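Long-range contacts in WbbM protein (Klebsiella pneumoniae, PDB 6U4B), which probably works as a bifunctional, trimeric glycosyltransferase that polymerises O-antigen polysaccharide and carries bound magnesium: residues D151-K156 and M215-K220; A293-F298 and F396-K401; A430-V435 and N467-F472. One frame throughout, in Å; residues are numbered along the deposited sequence.

The three contacts follow in series along the chain. Contact 1 joins two strands within the DUF4422 region. Contact 2 ties the loop between strands 277-285 and 302-309 to the turn before strand 402-405; the centres of contacts 1 and 2 are about 35 Å apart. Contact 3 lies in the family 8 glycosyltransferase region, its centre about 28 Å from that of contact 2 and about 60 Å from that of contact 1; contacts 1 and 3 lie on opposite sides of the chain's centre. Of the three, only contact 3 lies near the magnesium site: the side chain of Val431 is about 8 Å from that of the magnesium ligand His560, and that of Asp433 about 10 Å from the ion.

Contact 1 of 3, residues D151-K156 and M215-K220; sequences DILLPK and MFVMRK
Arg219 turns CG away from its own amide nitrogen (chi1 -169°) and then folds at chi2 and chi3, while Asp151 keeps CG beside its backbone N; together these turns bring NH1 of Arg219 to 2.9 Å from OD2 of Asp151. This salt bridge sits at one end of an antiparallel strand pair, strand 152-159 against strand 216-219, inside the mixed sheet of the DUF4422 region, where strands 277-285 and 97-102 flank the pair. The axes of the short strand segments come within 4.5 Å and run 170° apart. As a hydrogen bond the bridge is weak, with an N-H...O angle of 126°; the carboxylate and guanidinium planes are steeply turned against each other. The other carboxylate oxygen, OD1, accepts from Lys276 N.

Arg219 N donates to Asp151 O at 3.0 Å. Leu153 and Val217 form the hydrogen-bonded pair: Leu153 N reaches Val217 O at 2.6 Å along an almost straight N-H line, and Val217 N returns to Leu153 O at 2.8 Å. Their side chains run side by side on one face of the sheet. On the other face, CG1 of Ile152 lies 3.7 Å from CB of Met218, a non-hydrogen-bonded pair. The bend of Met218 at chi3 carries its CE over the rim of one face of the Phe216 ring, which also meets Phe100 and Phe262. At the far end, CD of Pro155 packs 3.1 Å from O of Met215.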
loop_
_atom_site.group_PDB
_atom_site.type_symbol
_atom_site.label_atom_id
_atom_site.label_comp_id
_atom_site.label_asym_id
_atom_site.label_seq_id
_atom_site.Cartn_x
_atom_site.Cartn_y
_atom_site.Cartn_z
ATOM N N ASP A 151 29.628 8.559 -56.440
ATOM C CA ASP A 151 30.103 8.613 -55.063
ATOM C C ASP A 151 29.051 9.178 -54.114
ATOM O O ASP A 151 28.800 8.607 -53.048
ATOM C CB ASP A 151 31.384 9.447 -54.974
ATOM C CG ASP A 151 32.538 8.837 -55.746
ATOM O OD1 ASP A 151 32.953 9.427 -56.766
ATOM O OD2 ASP A 151 33.029 7.760 -55.336
ATOM N N ILE A 152 28.428 10.295 -54.487
ATOM C CA ILE A 152 27.457 10.981 -53.641
ATOM C C ILE A 152 26.283 11.423 -54.502
ATOM O O ILE A 152 26.480 12.018 -55.566
ATOM C CB ILE A 152 28.070 12.202 -52.925
ATOM C CG1 ILE A 152 29.196 11.778 -51.982
ATOM C CG2 ILE A 152 26.998 12.967 -52.155
ATOM C CD1 ILE A 152 29.891 12.939 -51.318
ATOM N N LEU A 153 25.066 11.145 -54.034
ATOM C CA LEU A 153 23.843 11.652 -54.641
ATOM C C LEU A 153 23.140 12.549 -53.634
ATOM O O LEU A 153 23.161 12.274 -52.430
ATOM C CB LEU A 153 22.912 10.513 -55.081
ATOM C CG LEU A 153 23.479 9.442 -56.019
ATOM C CD1 LEU A 153 24.173 8.324 -55.246
ATOM C CD2 LEU A 153 22.382 8.883 -56.904
ATOM N N LEU A 154 22.518 13.622 -54.127
ATOM C CA LEU A 154 21.897 14.607 -53.247
ATOM C C LEU A 154 21.050 15.576 -54.071
ATOM O O LEU A 154 21.089 15.524 -55.305
ATOM C CB LEU A 154 22.969 15.339 -52.421
ATOM C CG LEU A 154 23.991 16.314 -53.007
ATOM C CD1 LEU A 154 24.819 16.902 -51.872
ATOM C CD2 LEU A 154 24.896 15.636 -54.005
ATOM N N PRO A 155 20.241 16.444 -53.440
ATOM C CA PRO A 155 19.405 17.362 -54.225
ATOM C C PRO A 155 20.194 18.449 -54.933
ATOM O O PRO A 155 21.416 18.550 -54.772
ATOM C CB PRO A 155 18.467 17.964 -53.171
ATOM C CG PRO A 155 19.180 17.806 -51.890
ATOM C CD PRO A 155 19.888 16.496 -52.011
ATOM N N LYS A 156 19.489 19.269 -55.709
ATOM C CA LYS A 156 20.118 20.392 -56.382
ATOM C C LYS A 156 20.539 21.452 -55.371
ATOM O O LYS A 156 19.929 21.608 -54.309
ATOM C CB LYS A 156 19.166 21.009 -57.405
ATOM C CG LYS A 156 18.692 20.054 -58.488
ATOM C CD LYS A 156 18.146 20.811 -59.693
ATOM C CE LYS A 156 16.664 20.554 -59.893
ATOM N NZ LYS A 156 16.336 20.349 -61.332
ATOM N N MET A 215 19.644 15.449 -46.788
ATOM C CA MET A 215 19.136 14.340 -47.580
ATOM C C MET A 215 20.182 13.982 -48.630
ATOM O O MET A 215 20.504 14.804 -49.494
ATOM C CB MET A 215 17.808 14.728 -48.230
ATOM C CG MET A 215 17.019 13.585 -48.834
ATOM S SD MET A 215 15.291 14.043 -49.074
ATOM C CE MET A 215 15.458 15.469 -50.146
ATOM N N PHE A 216 20.720 12.769 -48.545
ATOM C CA PHE A 216 21.778 12.361 -49.460
ATOM C C PHE A 216 21.850 10.842 -49.506
ATOM O O PHE A 216 21.287 10.147 -48.658
ATOM C CB PHE A 216 23.139 12.944 -49.048
ATOM C CG PHE A 216 23.568 12.572 -47.648
ATOM C CD1 PHE A 216 23.408 13.463 -46.600
ATOM C CD2 PHE A 216 24.137 11.335 -47.384
ATOM C CE1 PHE A 216 23.805 13.127 -45.314
ATOM C CE2 PHE A 216 24.534 10.992 -46.104
ATOM C CZ PHE A 216 24.370 11.889 -45.067
ATOM N N VAL A 217 22.554 10.346 -50.519
ATOM C CA VAL A 217 23.012 8.964 -50.588
ATOM C C VAL A 217 24.488 9.007 -50.958
ATOM O O VAL A 217 24.860 9.638 -51.953
ATOM C CB VAL A 217 22.227 8.132 -51.622
ATOM C CG1 VAL A 217 22.604 6.658 -51.511
ATOM C CG2 VAL A 217 20.725 8.322 -51.455
ATOM N N MET A 218 25.331 8.356 -50.160
ATOM C CA MET A 218 26.758 8.365 -50.444
ATOM C C MET A 218 27.352 6.985 -50.199
ATOM O O MET A 218 26.742 6.121 -49.563
ATOM C CB MET A 218 27.500 9.422 -49.617
ATOM C CG MET A 218 27.431 9.216 -48.124
ATOM S SD MET A 218 28.397 10.464 -47.250
ATOM C CE MET A 218 27.537 11.960 -47.721
ATOM N N ARG A 219 28.559 6.797 -50.728
ATOM C CA ARG A 219 29.248 5.521 -50.641
ATOM C C ARG A 219 29.608 5.198 -49.196
ATOM O O ARG A 219 29.833 6.089 -48.370
ATOM C CB ARG A 219 30.509 5.542 -51.509
ATOM C CG ARG A 219 31.159 4.181 -51.697
ATOM C CD ARG A 219 31.081 3.721 -53.141
ATOM N NE ARG A 219 32.024 4.439 -53.995
ATOM C CZ ARG A 219 32.195 4.193 -55.290
ATOM N NH1 ARG A 219 33.079 4.893 -55.989
ATOM N NH2 ARG A 219 31.484 3.246 -55.888
ATOM N N LYS A 220 29.660 3.896 -48.903
ATOM C CA LYS A 220 29.899 3.413 -47.546
ATOM C C LYS A 220 31.156 4.025 -46.934
ATOM O O LYS A 220 31.150 4.466 -45.779
ATOM C CB LYS A 220 29.996 1.887 -47.562
ATOM C CG LYS A 220 30.500 1.248 -46.280
ATOM C CD LYS A 220 30.705 -0.244 -46.497
ATOM C CE LYS A 220 31.494 -0.887 -45.370
ATOM N NZ LYS A 220 31.891 -2.284 -45.710
#

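Contact 2 of 3, residues A293-F298 and F396-K401; sequences ALNPVF and FRRYDK
Ala293, in the loop between strands 277-285 and 302-309, presents CB to two arginines of a type I beta turn, Phe396 to Tyr399, which precedes strand 402-405 of the family 8 glycosyltransferase region. The methyl group lies over the centre of the Arg397 guanidinium, 3.6 Å from CZ, and also lies over one face of the Arg398 group, nearest NE at 3.6 Å. Arg398 extends from CG to NE, and this reach takes its NH1 to OD1 of Asn295 at 2.6 Å. The oxygen meets the guanidinium at its edge, near its plane, but the N-H is poorly aimed (123°), which makes the bond weak; the amide and guanidinium planes are 76° apart.

Further along, Pro296 and Tyr399 approach from opposite directions in a CH-pi contact: CG of Pro296 stands 4.0 Å from the ring centroid, only 14° off the normal. OH of Tyr399 also touches CA of Pro296, at 3.3 Å. The same ring receives Leu294 O at its edge, 3.5 Å from CE2. CD1 of Leu294 lies 4.1 Å from CE1 of Phe396, the two side chains running alongside each other.

In the next shell, the turn is closed by Tyr399 N donating to Phe396 O at 2.9 Å, and the Phe396 ring has CD2 of Tyr399 in plane at its edge. NH1 and NH2 of Arg397 donate to the carbonyl oxygens of Gln394 and Asn291, respectively, which would restrain the guanidinium under the Ala293 methyl. The hydroxyl of Tyr399 is hydrogen-bonded to Asp334 OD2, while Arg363 NH1 binds Asn295 O.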
loop_
_atom_site.group_PDB
_atom_site.type_symbol
_atom_site.label_atom_id
_atom_site.label_comp_id
_atom_site.label_asym_id
_atom_site.label_seq_id
_atom_site.Cartn_x
_atom_site.Cartn_y
_atom_site.Cartn_z
ATOM N N ALA A 293 1.826 -0.580 -38.921
ATOM C CA ALA A 293 1.178 -1.543 -38.041
ATOM C C ALA A 293 2.102 -1.813 -36.864
ATOM O O ALA A 293 3.320 -1.641 -36.965
ATOM C CB ALA A 293 0.842 -2.847 -38.774
ATOM N N LEU A 294 1.514 -2.239 -35.749
ATOM C CA LEU A 294 2.280 -2.522 -34.545
ATOM C C LEU A 294 2.737 -3.974 -34.536
ATOM O O LEU A 294 1.970 -4.882 -34.867
ATOM C CB LEU A 294 1.453 -2.223 -33.295
ATOM C CG LEU A 294 1.174 -0.740 -33.068
ATOM C CD1 LEU A 294 0.329 -0.533 -31.828
ATOM C CD2 LEU A 294 2.481 0.035 -32.964
ATOM N N ASN A 295 3.979 -4.182 -34.161
ATOM C CA ASN A 295 4.463 -5.548 -34.107
ATOM C C ASN A 295 4.391 -6.092 -32.686
ATOM O O ASN A 295 4.515 -5.337 -31.716
ATOM C CB ASN A 295 5.907 -5.631 -34.610
ATOM C CG ASN A 295 5.994 -5.623 -36.123
ATOM O OD1 ASN A 295 5.765 -4.597 -36.766
ATOM N ND2 ASN A 295 6.326 -6.771 -36.704
ATOM N N PRO A 296 4.172 -7.399 -32.540
ATOM C CA PRO A 296 4.192 -8.002 -31.205
ATOM C C PRO A 296 5.547 -7.812 -30.539
ATOM O O PRO A 296 6.591 -7.804 -31.193
ATOM C CB PRO A 296 3.904 -9.483 -31.480
ATOM C CG PRO A 296 3.203 -9.496 -32.804
ATOM C CD PRO A 296 3.810 -8.371 -33.587
ATOM N N VAL A 297 5.517 -7.643 -29.216
ATOM C CA VAL A 297 6.743 -7.472 -28.446
ATOM C C VAL A 297 7.211 -8.771 -27.795
ATOM O O VAL A 297 8.403 -8.892 -27.473
ATOM C CB VAL A 297 6.580 -6.368 -27.382
ATOM C CG1 VAL A 297 6.553 -5.003 -28.046
ATOM C CG2 VAL A 297 5.316 -6.589 -26.577
ATOM N N PHE A 298 6.319 -9.733 -27.587
ATOM C CA PHE A 298 6.685 -11.077 -27.173
ATOM C C PHE A 298 6.409 -12.046 -28.314
ATOM O O PHE A 298 5.632 -11.756 -29.227
ATOM C CB PHE A 298 5.904 -11.520 -25.931
ATOM C CG PHE A 298 5.954 -10.544 -24.793
ATOM C CD1 PHE A 298 6.947 -10.627 -23.833
ATOM C CD2 PHE A 298 4.991 -9.555 -24.671
ATOM C CE1 PHE A 298 6.987 -9.735 -22.778
ATOM C CE2 PHE A 298 5.026 -8.660 -23.620
ATOM C CZ PHE A 298 6.024 -8.750 -22.673
ATOM N N PHE A 396 -3.594 -3.700 -35.914
ATOM C CA PHE A 396 -3.115 -4.932 -35.298
ATOM C C PHE A 396 -3.151 -6.116 -36.256
ATOM O O PHE A 396 -3.245 -7.266 -35.816
ATOM C CB PHE A 396 -3.925 -5.234 -34.036
ATOM C CG PHE A 396 -3.745 -4.211 -32.953
ATOM C CD1 PHE A 396 -2.721 -4.342 -32.030
ATOM C CD2 PHE A 396 -4.579 -3.109 -32.871
ATOM C CE1 PHE A 396 -2.541 -3.403 -31.037
ATOM C CE2 PHE A 396 -4.404 -2.162 -31.877
ATOM C CZ PHE A 396 -3.380 -2.309 -30.960
ATOM N N ARG A 397 -3.040 -5.858 -37.562
ATOM C CA ARG A 397 -3.161 -6.906 -38.570
ATOM C C ARG A 397 -2.047 -7.944 -38.502
ATOM O O ARG A 397 -2.162 -8.987 -39.153
ATOM C CB ARG A 397 -3.202 -6.287 -39.970
ATOM C CG ARG A 397 -1.957 -5.496 -40.361
ATOM C CD ARG A 397 -2.087 -4.952 -41.779
ATOM N NE ARG A 397 -0.961 -4.105 -42.161
ATOM C CZ ARG A 397 -0.882 -2.805 -41.898
ATOM N NH1 ARG A 397 -1.863 -2.201 -41.240
ATOM N NH2 ARG A 397 0.180 -2.108 -42.287
ATOM N N ARG A 398 -0.985 -7.696 -37.739
ATOM C CA ARG A 398 0.078 -8.676 -37.556
ATOM C C ARG A 398 -0.147 -9.573 -36.346
ATOM O O ARG A 398 0.703 -10.421 -36.053
ATOM C CB ARG A 398 1.431 -7.967 -37.448
ATOM C CG ARG A 398 1.896 -7.413 -38.780
ATOM C CD ARG A 398 3.028 -6.418 -38.639
ATOM N NE ARG A 398 3.056 -5.511 -39.782
ATOM C CZ ARG A 398 4.037 -4.655 -40.041
ATOM N NH1 ARG A 398 5.091 -4.586 -39.241
ATOM N NH2 ARG A 398 3.965 -3.872 -41.109
ATOM N N TYR A 399 -1.264 -9.410 -35.648
ATOM C CA TYR A 399 -1.646 -10.268 -34.538
ATOM C C TYR A 399 -2.664 -11.301 -35.007
ATOM O O TYR A 399 -3.466 -11.040 -35.907
ATOM C CB TYR A 399 -2.240 -9.443 -33.394
ATOM C CG TYR A 399 -1.241 -8.607 -32.628
ATOM C CD1 TYR A 399 -0.844 -8.972 -31.350
ATOM C CD2 TYR A 399 -0.701 -7.448 -33.175
ATOM C CE1 TYR A 399 0.064 -8.213 -30.635
ATOM C CE2 TYR A 399 0.212 -6.682 -32.468
ATOM C CZ TYR A 399 0.590 -7.071 -31.196
ATOM O OH TYR A 399 1.495 -6.317 -30.481
ATOM N N ASP A 400 -2.624 -12.484 -34.391
ATOM C CA ASP A 400 -3.647 -13.488 -34.674
ATOM C C ASP A 400 -4.957 -13.140 -33.980
ATOM O O ASP A 400 -6.009 -13.059 -34.626
ATOM C CB ASP A 400 -3.171 -14.879 -34.251
ATOM C CG ASP A 400 -2.190 -15.483 -35.234
ATOM O OD1 ASP A 400 -1.388 -16.350 -34.822
ATOM O OD2 ASP A 400 -2.211 -15.081 -36.417
ATOM N N LYS A 401 -4.914 -12.929 -32.666
ATOM C CA LYS A 401 -6.089 -12.526 -31.908
ATOM C C LYS A 401 -5.716 -11.417 -30.933
ATOM O O LYS A 401 -4.589 -11.350 -30.437
ATOM C CB LYS A 401 -6.719 -13.707 -31.152
ATOM C CG LYS A 401 -7.371 -14.732 -32.062
ATOM C CD LYS A 401 -8.267 -15.692 -31.295
ATOM C CE LYS A 401 -7.474 -16.551 -30.329
ATOM N NZ LYS A 401 -8.330 -17.598 -29.706
#

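Contact 3 of 3, residues A430-V435 and N467-F472; sequences AVKDIV and NPDEYF
Lys432 slants across Asp469 and meets both its backbone oxygen and its carboxylate. From CB, the first torsion sets CG anti to the backbone nitrogen (chi1 -175°), where CG lies about equally far from two carbonyl oxygens, 3.8 Å from Asp469 O and from Tyr471 O. CD continues past Asp469 O, and CE lies 3.0 Å from that oxygen and also close to Asp469 OD1. The last torsion bends (chi4 -47°) and delivers NZ to Asp469. There it makes two weak bonds, one to O at 3.1 Å and one to OD2 at 3.4 Å, the latter part of a salt bridge. NZ also has a salt bridge to Glu437 OE2 and gives a hydrogen bond to a water, which in turn donates to Asp433 O and Tyr471 O.

The backbones meet where strand 428-432, in the mixed sheet of the family 8 glycosyltransferase region, passes antiparallel to the chain at Phe472: Lys432 and Phe472 form a non-hydrogen-bonded pair, CA to CA 4.1 Å, their side chains diverging. The magnesium site is close, the Val431 side chain lying about 8 Å from that of His560. Asp433 N donates to Tyr471 O at 2.9 Å, nearly straight (171°) and on a lone pair in the carbonyl plane, so this oxygen is gripped by both amide and water. Asp433 is also the N-cap of helix 434-441: OD1 accepts from Met436 N and, weakly, from Val435 N, while OD2 lies at the edge of the Tyr471 ring. An Asx turn leads into Asp469, whose N donates to Asn467 OD1 from above the carbonyl plane. On the strand, CB of Ala430 packs 3.5 Å from CD1 of Phe472.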
loop_
_atom_site.group_PDB
_atom_site.type_symbol
_atom_site.label_atom_id
_atom_site.label_comp_id
_atom_site.label_asym_id
_atom_site.label_seq_id
_atom_site.Cartn_x
_atom_site.Cartn_y
_atom_site.Cartn_z
ATOM N N ALA A 430 -17.791 -11.927 -27.935
ATOM C CA ALA A 430 -18.296 -10.798 -27.165
ATOM C C ALA A 430 -19.446 -11.270 -26.288
ATOM O O ALA A 430 -19.938 -12.393 -26.422
ATOM C CB ALA A 430 -18.736 -9.649 -28.079
ATOM N N VAL A 431 -19.876 -10.387 -25.391
ATOM C CA VAL A 431 -20.950 -10.675 -24.450
ATOM C C VAL A 431 -22.253 -10.120 -25.006
ATOM O O VAL A 431 -22.298 -8.977 -25.481
ATOM C CB VAL A 431 -20.649 -10.088 -23.062
ATOM C CG1 VAL A 431 -21.766 -10.436 -22.089
ATOM C CG2 VAL A 431 -19.309 -10.600 -22.556
ATOM N N LYS A 432 -23.308 -10.933 -24.953
ATOM C CA LYS A 432 -24.630 -10.493 -25.370
ATOM C C LYS A 432 -25.066 -9.273 -24.567
ATOM O O LYS A 432 -24.928 -9.232 -23.343
ATOM C CB LYS A 432 -25.632 -11.635 -25.198
ATOM C CG LYS A 432 -27.031 -11.352 -25.712
ATOM C CD LYS A 432 -28.017 -12.347 -25.115
ATOM C CE LYS A 432 -29.408 -12.187 -25.695
ATOM N NZ LYS A 432 -29.850 -10.766 -25.720
ATOM N N ASP A 433 -25.589 -8.271 -25.269
ATOM C CA ASP A 433 -25.958 -6.991 -24.664
ATOM C C ASP A 433 -27.359 -7.121 -24.071
ATOM O O ASP A 433 -28.358 -7.087 -24.795
ATOM C CB ASP A 433 -25.888 -5.879 -25.707
ATOM C CG ASP A 433 -25.986 -4.487 -25.102
ATOM O OD1 ASP A 433 -26.494 -4.345 -23.969
ATOM O OD2 ASP A 433 -25.555 -3.525 -25.775
ATOM N N ILE A 434 -27.441 -7.247 -22.744
ATOM C CA ILE A 434 -28.754 -7.356 -22.113
ATOM C C ILE A 434 -29.448 -6.004 -22.003
ATOM O O ILE A 434 -30.676 -5.959 -21.863
ATOM C CB ILE A 434 -28.664 -8.018 -20.728
ATOM C CG1 ILE A 434 -27.959 -7.104 -19.726
ATOM C CG2 ILE A 434 -27.952 -9.361 -20.824
ATOM C CD1 ILE A 434 -27.883 -7.690 -18.332
ATOM N N VAL A 435 -28.704 -4.897 -22.070
ATOM C CA VAL A 435 -29.349 -3.588 -22.102
ATOM C C VAL A 435 -30.089 -3.399 -23.418
ATOM O O VAL A 435 -31.238 -2.937 -23.439
ATOM C CB VAL A 435 -28.321 -2.466 -21.864
ATOM C CG1 VAL A 435 -28.980 -1.107 -22.043
ATOM C CG2 VAL A 435 -27.721 -2.582 -20.475
ATOM N N ASN A 467 -32.062 -11.876 -36.292
ATOM C CA ASN A 467 -32.378 -12.112 -34.885
ATOM C C ASN A 467 -31.800 -10.988 -34.036
ATOM O O ASN A 467 -30.612 -11.034 -33.661
ATOM C CB ASN A 467 -31.842 -13.469 -34.439
ATOM C CG ASN A 467 -32.248 -13.817 -33.025
ATOM O OD1 ASN A 467 -33.107 -13.161 -32.433
ATOM N ND2 ASN A 467 -31.635 -14.856 -32.474
ATOM N N PRO A 468 -32.597 -9.970 -33.697
ATOM C CA PRO A 468 -32.086 -8.865 -32.863
ATOM C C PRO A 468 -31.552 -9.321 -31.519
ATOM O O PRO A 468 -30.840 -8.552 -30.856
ATOM C CB PRO A 468 -33.310 -7.954 -32.691
ATOM C CG PRO A 468 -34.235 -8.327 -33.826
ATOM C CD PRO A 468 -34.007 -9.783 -34.080
ATOM N N ASP A 469 -31.856 -10.552 -31.107
ATOM C CA ASP A 469 -31.427 -11.041 -29.805
ATOM C C ASP A 469 -29.932 -11.334 -29.752
ATOM O O ASP A 469 -29.383 -11.480 -28.657
ATOM C CB ASP A 469 -32.235 -12.288 -29.445
ATOM C CG ASP A 469 -32.136 -12.643 -27.980
ATOM O OD1 ASP A 469 -31.454 -13.636 -27.652
ATOM O OD2 ASP A 469 -32.729 -11.917 -27.153
ATOM N N GLU A 470 -29.260 -11.411 -30.898
ATOM C CA GLU A 470 -27.830 -11.694 -30.933
ATOM C C GLU A 470 -26.977 -10.433 -30.855
ATOM O O GLU A 470 -25.767 -10.499 -31.093
ATOM C CB GLU A 470 -27.484 -12.495 -32.191
ATOM C CG GLU A 470 -28.000 -13.928 -32.155
ATOM C CD GLU A 470 -27.788 -14.658 -33.465
ATOM O OE1 GLU A 470 -27.223 -14.050 -34.396
ATOM O OE2 GLU A 470 -28.189 -15.838 -33.566
ATOM N N TYR A 471 -27.580 -9.297 -30.521
ATOM C CA TYR A 471 -26.843 -8.050 -30.385
ATOM C C TYR A 471 -25.860 -8.148 -29.222
ATOM O O TYR A 471 -26.249 -8.473 -28.096
ATOM C CB TYR A 471 -27.821 -6.899 -30.165
ATOM C CG TYR A 471 -27.221 -5.518 -30.272
ATOM C CD1 TYR A 471 -26.599 -4.919 -29.181
ATOM C CD2 TYR A 471 -27.292 -4.802 -31.461
ATOM C CE1 TYR A 471 -26.061 -3.652 -29.274
ATOM C CE2 TYR A 471 -26.755 -3.537 -31.566
ATOM C CZ TYR A 471 -26.141 -2.964 -30.472
ATOM O OH TYR A 471 -25.608 -1.702 -30.578
ATOM N N PHE A 472 -24.586 -7.873 -29.492
ATOM C CA PHE A 472 -23.532 -8.019 -28.499
ATOM C C PHE A 472 -23.017 -6.657 -28.049
ATOM O O PHE A 472 -23.059 -5.676 -28.798
ATOM C CB PHE A 472 -22.365 -8.857 -29.043
ATOM C CG PHE A 472 -21.606 -8.199 -30.168
ATOM C CD1 PHE A 472 -20.574 -7.308 -29.905
ATOM C CD2 PHE A 472 -21.909 -8.489 -31.488
ATOM C CE1 PHE A 472 -19.875 -6.706 -30.934
ATOM C CE2 PHE A 472 -21.211 -7.894 -32.522
ATOM C CZ PHE A 472 -20.195 -7.001 -32.245
HETATM O O HOH W 1 -28.771 -8.476 -26.916
#